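Uncharacterized protein (Bacteroides eggerthii DSM 20697, PDB 4ECO) is of unknown function but, as a leucine-rich repeat protein, probably serves as a scaffold for binding other proteins. Local coordinates at residues Asp160-Lys163 against Asp164-Ser168; Gln531-Ser535 against Ser536-Gly540; Arg24-Glu27 against Tyr28-Asp31. One frame throughout, in Å; residues are numbered along the deposited sequence.

Contacts 1 and 2 belong together, while contact 3 stands apart. The short helix of contact 1 and the strand-entering loop of contact 2 have centres about 14 Å apart and touch directly: Lys539 NZ lies 2.8 Å from Cys165 O, a probable hydrogen bond, and Leu161 CD1 packs 3.9 Å from Gly540 CA. A helix from early in the chain thus meets a repeat coded some 370 residues later. Contact 3, at the start of helix 27-41, lies on the opposite side of the chain's centre, with centres about 64 Å from contact 1 and about 76 Å from contact 2, a spread that reflects the elongated leucine-rich repeat fold.

Contact 1 (Asp160-Lys163 against Asp164-Ser168); sequences DLIK and DCINS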
ATOM      1  N   ASP A 160     -14.189  15.748  -1.332  1.00 39.62           N
ATOM      2  CA  ASP A 160     -14.651  15.882   0.032  1.00 38.18           C
ATOM      3  C   ASP A 160     -16.146  15.699   0.075  1.00 41.90           C
ATOM      4  O   ASP A 160     -16.606  14.937   0.924  1.00 42.09           O
ATOM      5  CB  ASP A 160     -14.207  17.219   0.613  1.00 39.47           C
ATOM      6  CG  ASP A 160     -12.726  17.225   0.934  1.00 48.67           C
ATOM      7  OD1 ASP A 160     -12.180  16.139   1.305  1.00 48.68           O
ATOM      8  OD2 ASP A 160     -12.102  18.295   0.810  1.00 57.23           O
ATOM      9  N   LEU A 161     -16.888  16.256  -0.923  1.00 38.12           N
ATOM     10  CA  LEU A 161     -18.348  16.118  -1.002  1.00 36.86           C
ATOM     11  C   LEU A 161     -18.753  14.633  -1.006  1.00 40.53           C
ATOM     12  O   LEU A 161     -19.516  14.192  -0.130  1.00 39.61           O
ATOM     13  CB  LEU A 161     -18.892  16.845  -2.248  1.00 37.04           C
ATOM     14  CG  LEU A 161     -20.362  16.626  -2.628  1.00 42.39           C
ATOM     15  CD1 LEU A 161     -21.282  17.153  -1.582  1.00 43.76           C
ATOM     16  CD2 LEU A 161     -20.690  17.353  -3.849  1.00 43.54           C
ATOM     17  N   ILE A 162     -18.167  13.858  -1.938  1.00 36.47           N
ATOM     18  CA  ILE A 162     -18.472  12.443  -2.110  1.00 36.17           C
ATOM     19  C   ILE A 162     -18.022  11.651  -0.869  1.00 41.41           C
ATOM     20  O   ILE A 162     -18.827  10.863  -0.358  1.00 42.24           O
ATOM     21  CB  ILE A 162     -17.884  11.914  -3.445  1.00 38.40           C
ATOM     22  CG1 ILE A 162     -18.789  12.440  -4.572  1.00 38.79           C
ATOM     23  CG2 ILE A 162     -17.838  10.384  -3.477  1.00 38.61           C
ATOM     24  CD1 ILE A 162     -18.334  12.261  -5.828  1.00 52.67           C
ATOM     25  N   LYS A 163     -16.803  11.926  -0.334  1.00 37.82           N
ATOM     26  CA  LYS A 163     -16.294  11.257   0.874  1.00 36.92           C
ATOM     27  C   LYS A 163     -17.221  11.548   2.082  1.00 43.99           C
ATOM     28  O   LYS A 163     -17.568  10.598   2.788  1.00 46.37           O
ATOM     29  CB  LYS A 163     -14.831  11.629   1.181  1.00 37.58           C
ATOM     30  CG  LYS A 163     -13.825  11.075   0.146  1.00 38.64           C
ATOM     31  CD  LYS A 163     -12.350  11.148   0.561  1.00 31.83           C
ATOM     32  CE  LYS A 163     -11.778  12.536   0.649  1.00 34.51           C
ATOM     33  NZ  LYS A 163     -10.302  12.531   0.457  1.00 35.36           N
ATOM     34  N   ASP A 164     -17.704  12.802   2.260  1.00 39.82           N
ATOM     35  CA  ASP A 164     -18.630  13.136   3.348  1.00 40.46           C
ATOM     36  C   ASP A 164     -19.905  12.278   3.267  1.00 47.18           C
ATOM     37  O   ASP A 164     -20.301  11.708   4.291  1.00 46.79           O
ATOM     38  CB  ASP A 164     -19.002  14.633   3.360  1.00 42.18           C
ATOM     39  CG  ASP A 164     -17.876  15.618   3.687  1.00 56.53           C
ATOM     40  OD1 ASP A 164     -16.815  15.176   4.197  1.00 55.04           O
ATOM     41  OD2 ASP A 164     -18.032  16.824   3.375  1.00 67.89           O
ATOM     42  N   CYS A 165     -20.496  12.125   2.052  1.00 45.12           N
ATOM     43  CA  CYS A 165     -21.713  11.325   1.836  1.00 46.72           C
ATOM     44  C   CYS A 165     -21.468   9.843   2.149  1.00 51.95           C
ATOM     45  O   CYS A 165     -22.345   9.203   2.743  1.00 53.57           O
ATOM     46  CB  CYS A 165     -22.250  11.501   0.423  1.00 47.81           C
ATOM     47  SG  CYS A 165     -22.818  13.181   0.058  1.00 52.45           S
ATOM     48  N   ILE A 166     -20.285   9.308   1.772  1.00 46.92           N
ATOM     49  CA  ILE A 166     -19.891   7.927   2.058  1.00 45.95           C
ATOM     50  C   ILE A 166     -19.752   7.751   3.586  1.00 50.65           C
ATOM     51  O   ILE A 166     -20.339   6.818   4.149  1.00 51.66           O
ATOM     52  CB  ILE A 166     -18.594   7.547   1.296  1.00 47.52           C
ATOM     53  CG1 ILE A 166     -18.895   7.393  -0.222  1.00 47.05           C
ATOM     54  CG2 ILE A 166     -17.945   6.259   1.881  1.00 46.66           C
ATOM     55  CD1 ILE A 166     -17.669   7.261  -1.130  1.00 43.26           C
ATOM     56  N   ASN A 167     -19.034   8.673   4.253  1.00 46.98           N
ATOM     57  CA  ASN A 167     -18.799   8.625   5.702  1.00 47.65           C
ATOM     58  C   ASN A 167     -20.085   8.735   6.522  1.00 54.52           C
ATOM     59  O   ASN A 167     -20.119   8.173   7.615  1.00 57.11           O
ATOM     60  CB  ASN A 167     -17.832   9.715   6.137  1.00 45.86           C
ATOM     61  CG  ASN A 167     -16.439   9.560   5.589  1.00 50.27           C
ATOM     62  OD1 ASN A 167     -16.004   8.472   5.203  1.00 46.55           O
ATOM     63  ND2 ASN A 167     -15.698  10.649   5.569  1.00 39.85           N
ATOM     64  N   SER A 168     -21.133   9.419   6.001  1.00 50.67           N
ATOM     65  CA  SER A 168     -22.460   9.584   6.634  1.00 50.58           C
ATOM     66  C   SER A 168     -23.367   8.402   6.403  1.00 52.70           C
ATOM     67  O   SER A 168     -24.371   8.275   7.098  1.00 54.23           O
ATOM     68  CB  SER A 168     -23.166  10.823   6.082  1.00 56.96           C
ATOM     69  OG  SER A 168     -22.444  12.016   6.338  1.00 74.87           O
TER
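The contact between Asp160-Lys163 and Asp164-Ser168 is one of successive turns within a single short helix, 160-168, which in this protein lies against strands 492-494, 517-519 and 570-572 of the repeat array. Four backbone bonds join the turns, from Asp164 N to Asp160 O, Cys165 N to Leu161 O, Ile166 N to Ile162 O and Asn167 N to Lys163 O, the last 2.8 Å long. Ile162 and Ile166, four residues apart, share the face turned to the strands. With Ile162 CG1 beside the backbone N (chi1 -75°), the CG2 methyl falls anti to that N and meets Ile166 CD1 at 3.9 Å; both side chains also touch Ser492. Leu161 extends this apolar face toward Gln570 and Gln572, and branched or bulky aliphatics suit a face buried against strands; Cys165 is buried too. Asp160, Asp164 and Ser168 lie on the exposed side, where Asp160 OD1 and Asp164 OD1 are 5.5 Å apart. Lys163, partly exposed, bends at chi3 before its NZ pairs with Glu156. Ser168 OG donates to Asp164 O at 3.0 Å from well above the carbonyl plane; the same oxygen also accepts from Ser168 N. Asn167 OD1 accepts from Ile175 N, fastening the following loop. The pattern, apolar on one side and polar on the other with i to i+4 bonding, is that of a short amphipathic alpha-helix.

Contact 2 (Gln531-Ser535 against Ser536-Gly540); sequences QPLNS and STLKG
Ser535 and Thr537 turn their hydroxyls toward each other, OG and OG1 lying 2.8 Å apart, while Leu533 and Leu538 approach at an angle on their methyl ends. The serine oxygen is placed by its first torsion: with OG opposite the backbone N (chi1 169°), it swings forward over the turn and accepts a hydrogen bond from Thr537 N at 3.1 Å, bent to 147°. Thr537 holds OG1 between its own backbone N and carbonyl carbon (chi1 51°). Each hydroxyl is hydrogen-bonded to Leu515 O, just before strand 517-519, and small side chains with hydroxyls suit these sites, able to serve the turn and its neighbour at once. The segment follows strand 517-519, and a short 3-10 turn at 531-533 leads through this bend into strand 540-542, which pairs in parallel with 517-519, the repeating course of a leucine-rich repeat. On the apolar side, Leu538 CD2 sits 3.8 Å from Leu533 CD2 and 3.6 Å from Pro532 O. Leu538 is buried, Leu533 only partly. Leu538 CB points back at the earlier segment, and the residue reaches Ile518 as well; Leu533 lies against Ile562 and Phe541, and the rigid ring of Pro532 rests on Phe507. A water donates to Leu538 O at 2.8 Å and, weakly, to Ser535 O, bridging the carbonyls of the bend.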
ATOM      1  N   GLN A 531     -31.176  15.551 -14.111  1.00 47.33           N
ATOM      2  CA  GLN A 531     -31.447  14.103 -14.078  1.00 47.52           C
ATOM      3  C   GLN A 531     -31.010  13.442 -12.746  1.00 52.10           C
ATOM      4  O   GLN A 531     -31.847  12.730 -12.181  1.00 52.08           O
ATOM      5  CB  GLN A 531     -30.807  13.355 -15.263  1.00 48.47           C
ATOM      6  CG  GLN A 531     -31.202  13.874 -16.632  1.00 43.48           C
ATOM      7  CD  GLN A 531     -30.228  14.876 -17.198  1.00 64.53           C
ATOM      8  OE1 GLN A 531     -29.669  15.720 -16.491  1.00 57.07           O
ATOM      9  NE2 GLN A 531     -30.027  14.834 -18.512  1.00 63.03           N
ATOM     10  N   PRO A 532     -29.781  13.669 -12.189  1.00 48.22           N
ATOM     11  CA  PRO A 532     -29.427  12.995 -10.920  1.00 47.54           C
ATOM     12  C   PRO A 532     -30.255  13.472  -9.710  1.00 50.84           C
ATOM     13  O   PRO A 532     -30.203  12.826  -8.656  1.00 52.50           O
ATOM     14  CB  PRO A 532     -27.935  13.342 -10.728  1.00 48.36           C
ATOM     15  CG  PRO A 532     -27.447  13.770 -12.070  1.00 51.99           C
ATOM     16  CD  PRO A 532     -28.628  14.442 -12.702  1.00 48.92           C
ATOM     17  N   LEU A 533     -31.051  14.548  -9.862  1.00 44.84           N
ATOM     18  CA  LEU A 533     -31.888  15.084  -8.773  1.00 42.97           C
ATOM     19  C   LEU A 533     -33.189  14.284  -8.584  1.00 49.74           C
ATOM     20  O   LEU A 533     -33.886  14.510  -7.604  1.00 48.56           O
ATOM     21  CB  LEU A 533     -32.224  16.573  -8.998  1.00 41.17           C
ATOM     22  CG  LEU A 533     -31.021  17.480  -9.214  1.00 41.14           C
ATOM     23  CD1 LEU A 533     -31.461  18.894  -9.535  1.00 41.15           C
ATOM     24  CD2 LEU A 533     -30.066  17.421  -8.040  1.00 36.38           C
ATOM     25  N   ASN A 534     -33.479  13.320  -9.480  1.00 51.21           N
ATOM     26  CA  ASN A 534     -34.678  12.454  -9.459  1.00 53.22           C
ATOM     27  C   ASN A 534     -34.606  11.425  -8.313  1.00 57.44           C
ATOM     28  O   ASN A 534     -35.628  10.897  -7.885  1.00 58.60           O
ATOM     29  CB  ASN A 534     -34.814  11.729 -10.812  1.00 58.00           C
ATOM     30  CG  ASN A 534     -36.152  11.072 -11.055  1.00 76.51           C
ATOM     31  OD1 ASN A 534     -36.240   9.878 -11.378  1.00 70.04           O
ATOM     32  ND2 ASN A 534     -37.223  11.840 -10.926  1.00 65.85           N
ATOM     33  N   SER A 535     -33.403  11.156  -7.814  1.00 53.56           N
ATOM     34  CA  SER A 535     -33.159  10.231  -6.721  1.00 52.72           C
ATOM     35  C   SER A 535     -33.767  10.739  -5.403  1.00 57.67           C
ATOM     36  O   SER A 535     -33.646  11.932  -5.058  1.00 57.99           O
ATOM     37  CB  SER A 535     -31.660  10.018  -6.555  1.00 54.05           C
ATOM     38  OG  SER A 535     -31.384   9.321  -5.353  1.00 62.81           O
ATOM     39  N   SER A 536     -34.402   9.813  -4.663  1.00 52.13           N
ATOM     40  CA  SER A 536     -34.961  10.109  -3.354  1.00 50.84           C
ATOM     41  C   SER A 536     -33.900   9.921  -2.263  1.00 52.34           C
ATOM     42  O   SER A 536     -34.140  10.301  -1.123  1.00 52.82           O
ATOM     43  CB  SER A 536     -36.162   9.213  -3.082  1.00 55.66           C
ATOM     44  OG  SER A 536     -35.760   7.879  -2.818  1.00 69.19           O
ATOM     45  N   THR A 537     -32.732   9.329  -2.610  1.00 46.60           N
ATOM     46  CA  THR A 537     -31.635   9.004  -1.679  1.00 44.63           C
ATOM     47  C   THR A 537     -30.445   9.983  -1.741  1.00 45.91           C
ATOM     48  O   THR A 537     -29.631   9.989  -0.812  1.00 44.56           O
ATOM     49  CB  THR A 537     -31.109   7.591  -1.960  1.00 48.53           C
ATOM     50  OG1 THR A 537     -30.823   7.491  -3.348  1.00 51.54           O
ATOM     51  CG2 THR A 537     -32.095   6.517  -1.589  1.00 44.51           C
ATOM     52  N   LEU A 538     -30.357  10.805  -2.817  1.00 41.19           N
ATOM     53  CA  LEU A 538     -29.280  11.775  -3.064  1.00 38.83           C
ATOM     54  C   LEU A 538     -29.088  12.697  -1.889  1.00 43.12           C
ATOM     55  O   LEU A 538     -30.017  13.395  -1.509  1.00 42.84           O
ATOM     56  CB  LEU A 538     -29.567  12.605  -4.330  1.00 38.42           C
ATOM     57  CG  LEU A 538     -28.503  13.589  -4.750  1.00 41.58           C
ATOM     58  CD1 LEU A 538     -27.311  12.882  -5.392  1.00 40.99           C
ATOM     59  CD2 LEU A 538     -29.068  14.583  -5.695  1.00 45.10           C
ATOM     60  N   LYS A 539     -27.866  12.680  -1.322  1.00 40.71           N
ATOM     61  CA  LYS A 539     -27.436  13.461  -0.172  1.00 40.45           C
ATOM     62  C   LYS A 539     -26.581  14.674  -0.572  1.00 40.82           C
ATOM     63  O   LYS A 539     -26.671  15.711   0.087  1.00 40.07           O
ATOM     64  CB  LYS A 539     -26.638  12.572   0.793  1.00 43.88           C
ATOM     65  CG  LYS A 539     -27.307  12.339   2.143  1.00 52.73           C
ATOM     66  CD  LYS A 539     -26.335  11.713   3.140  1.00 66.40           C
ATOM     67  CE  LYS A 539     -26.216  10.219   2.971  1.00 82.86           C
ATOM     68  NZ  LYS A 539     -24.955   9.691   3.550  1.00 84.00           N
ATOM     69  N   GLY A 540     -25.756  14.534  -1.610  1.00 34.57           N
ATOM     70  CA  GLY A 540     -24.883  15.618  -2.058  1.00 34.18           C
ATOM     71  C   GLY A 540     -24.728  15.798  -3.554  1.00 38.45           C
ATOM     72  O   GLY A 540     -24.616  14.824  -4.300  1.00 37.88           O
TER
HETATM   73  O   HOH W   1     -32.694  13.613  -2.330  1.00 53.99           O

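Contact 3 (Arg24-Glu27 against Tyr28-Asp31); sequences RTAE and YIKD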
ATOM      1  N   ARG A  24      33.766 -27.372  32.619  1.00 87.85           N
ATOM      2  CA  ARG A  24      32.504 -27.883  32.070  1.00 86.56           C
ATOM      3  C   ARG A  24      31.423 -26.798  32.202  1.00 88.01           C
ATOM      4  O   ARG A  24      30.452 -26.928  32.957  1.00 88.19           O
ATOM      5  CB  ARG A  24      32.095 -29.202  32.766  1.00 87.22           C
ATOM      6  N   THR A  25      31.620 -25.723  31.433  1.00 81.87           N
ATOM      7  CA  THR A  25      30.804 -24.517  31.406  1.00 79.67           C
ATOM      8  C   THR A  25      29.435 -24.787  30.725  1.00 81.84           C
ATOM      9  O   THR A  25      29.380 -25.383  29.638  1.00 82.63           O
ATOM     10  CB  THR A  25      31.604 -23.381  30.731  1.00 83.64           C
ATOM     11  OG1 THR A  25      30.797 -22.212  30.650  1.00 78.35           O
ATOM     12  CG2 THR A  25      32.192 -23.766  29.352  1.00 82.72           C
ATOM     13  N   ALA A  26      28.337 -24.340  31.393  1.00 74.87           N
ATOM     14  CA  ALA A  26      26.945 -24.481  30.944  1.00 72.98           C
ATOM     15  C   ALA A  26      26.676 -23.672  29.677  1.00 73.06           C
ATOM     16  O   ALA A  26      27.257 -22.604  29.501  1.00 71.68           O
ATOM     17  CB  ALA A  26      26.002 -24.044  32.042  1.00 73.85           C
ATOM     18  N   GLU A  27      25.774 -24.172  28.805  1.00 67.98           N
ATOM     19  CA  GLU A  27      25.476 -23.572  27.497  1.00 64.64           C
ATOM     20  C   GLU A  27      24.926 -22.164  27.598  1.00 64.86           C
ATOM     21  O   GLU A  27      25.366 -21.299  26.837  1.00 62.50           O
ATOM     22  CB  GLU A  27      24.506 -24.437  26.676  1.00 65.76           C
ATOM     23  CG  GLU A  27      25.160 -25.656  26.034  1.00 70.56           C
ATOM     24  CD  GLU A  27      26.378 -25.408  25.159  1.00 77.56           C
ATOM     25  OE1 GLU A  27      26.376 -24.416  24.391  1.00 47.46           O
ATOM     26  OE2 GLU A  27      27.336 -26.212  25.245  1.00 72.54           O
ATOM     27  N   TYR A  28      24.019 -21.907  28.547  1.00 61.66           N
ATOM     28  CA  TYR A  28      23.446 -20.571  28.686  1.00 60.39           C
ATOM     29  C   TYR A  28      24.561 -19.550  29.057  1.00 62.97           C
ATOM     30  O   TYR A  28      24.533 -18.427  28.563  1.00 62.24           O
ATOM     31  CB  TYR A  28      22.288 -20.575  29.694  1.00 62.63           C
ATOM     32  CG  TYR A  28      22.698 -20.598  31.146  1.00 65.80           C
ATOM     33  CD1 TYR A  28      23.042 -21.790  31.774  1.00 68.52           C
ATOM     34  CD2 TYR A  28      22.708 -19.430  31.905  1.00 66.76           C
ATOM     35  CE1 TYR A  28      23.425 -21.816  33.114  1.00 68.81           C
ATOM     36  CE2 TYR A  28      23.068 -19.448  33.250  1.00 69.13           C
ATOM     37  CZ  TYR A  28      23.434 -20.643  33.849  1.00 76.37           C
ATOM     38  OH  TYR A  28      23.792 -20.659  35.177  1.00 79.59           O
ATOM     39  N   ILE A  29      25.580 -19.973  29.833  1.00 58.81           N
ATOM     40  CA  ILE A  29      26.739 -19.140  30.165  1.00 57.24           C
ATOM     41  C   ILE A  29      27.580 -18.888  28.863  1.00 59.30           C
ATOM     42  O   ILE A  29      27.967 -17.743  28.589  1.00 57.27           O
ATOM     43  CB  ILE A  29      27.566 -19.808  31.306  1.00 61.19           C
ATOM     44  CG1 ILE A  29      26.762 -19.897  32.641  1.00 61.84           C
ATOM     45  CG2 ILE A  29      28.948 -19.158  31.503  1.00 61.36           C
ATOM     46  CD1 ILE A  29      26.463 -18.542  33.435  1.00 63.35           C
ATOM     47  N   LYS A  30      27.815 -19.949  28.053  1.00 55.77           N
ATOM     48  CA  LYS A  30      28.568 -19.852  26.795  1.00 55.08           C
ATOM     49  C   LYS A  30      27.901 -18.814  25.846  1.00 57.41           C
ATOM     50  O   LYS A  30      28.616 -18.049  25.174  1.00 56.19           O
ATOM     51  CB  LYS A  30      28.693 -21.237  26.130  1.00 58.31           C
ATOM     52  CG  LYS A  30      29.611 -22.207  26.917  1.00 73.97           C
ATOM     53  CD  LYS A  30      29.442 -23.713  26.597  1.00 87.18           C
ATOM     54  CE  LYS A  30      30.160 -24.219  25.350  1.00101.94           C
ATOM     55  NZ  LYS A  30      29.317 -24.192  24.112  1.00107.57           N
ATOM     56  N   ASP A  31      26.533 -18.748  25.879  1.00 51.21           N
ATOM     57  CA  ASP A  31      25.700 -17.821  25.109  1.00 48.75           C
ATOM     58  C   ASP A  31      25.954 -16.392  25.477  1.00 51.40           C
ATOM     59  O   ASP A  31      25.896 -15.512  24.623  1.00 49.40           O
ATOM     60  CB  ASP A  31      24.197 -18.100  25.341  1.00 50.05           C
ATOM     61  CG  ASP A  31      23.565 -19.238  24.553  1.00 54.54           C
ATOM     62  OD1 ASP A  31      24.318 -19.996  23.877  1.00 54.52           O
ATOM     63  OD2 ASP A  31      22.325 -19.392  24.635  1.00 54.49           O
TER
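Lys30 folds back over the start of its helix to meet Glu27 and Thr25. Its CB lies 3.4 Å from Glu27 O, and CG, anti to the carbonyl carbon (chi1 -69°), passes Ala26 O at 3.5 Å and the Thr25 CG2 methyl at 3.9 Å. Lys30 CD lies 3.5 Å from both Thr25 O and Glu27 OE2, and CE is also near OE2. Bends at chi3 and chi4 then turn the amine onto the carboxylate: Lys30 NZ donates to Glu27 OE1 at 3.0 Å on the syn side, tilted 22° from the carboxylate plane, and more weakly to OE2. Glu27, itself bent at chi2, curls to receive it. Gln103 supports the pair, its amide bonding to both Glu27 OE1 and Lys30 NZ, and to Asp31 OD1, which also pairs with Arg82. A long flexible lysine suits a site that must span a turn. On the other flank, Ala26 CB lies 3.6 Å from Tyr28 CE1, and Ile29 CG1 lies 3.6 Å above one face of the Tyr28 ring, offset toward its rim. Ala26 O accepts from Lys30 N, opening the backbone bonding of helix 27-41. This is an alpha-helix N-terminus, with Ala26 as N-cap and Glu27 in the first turn, where the helix dipole commonly favours an acidic side chain.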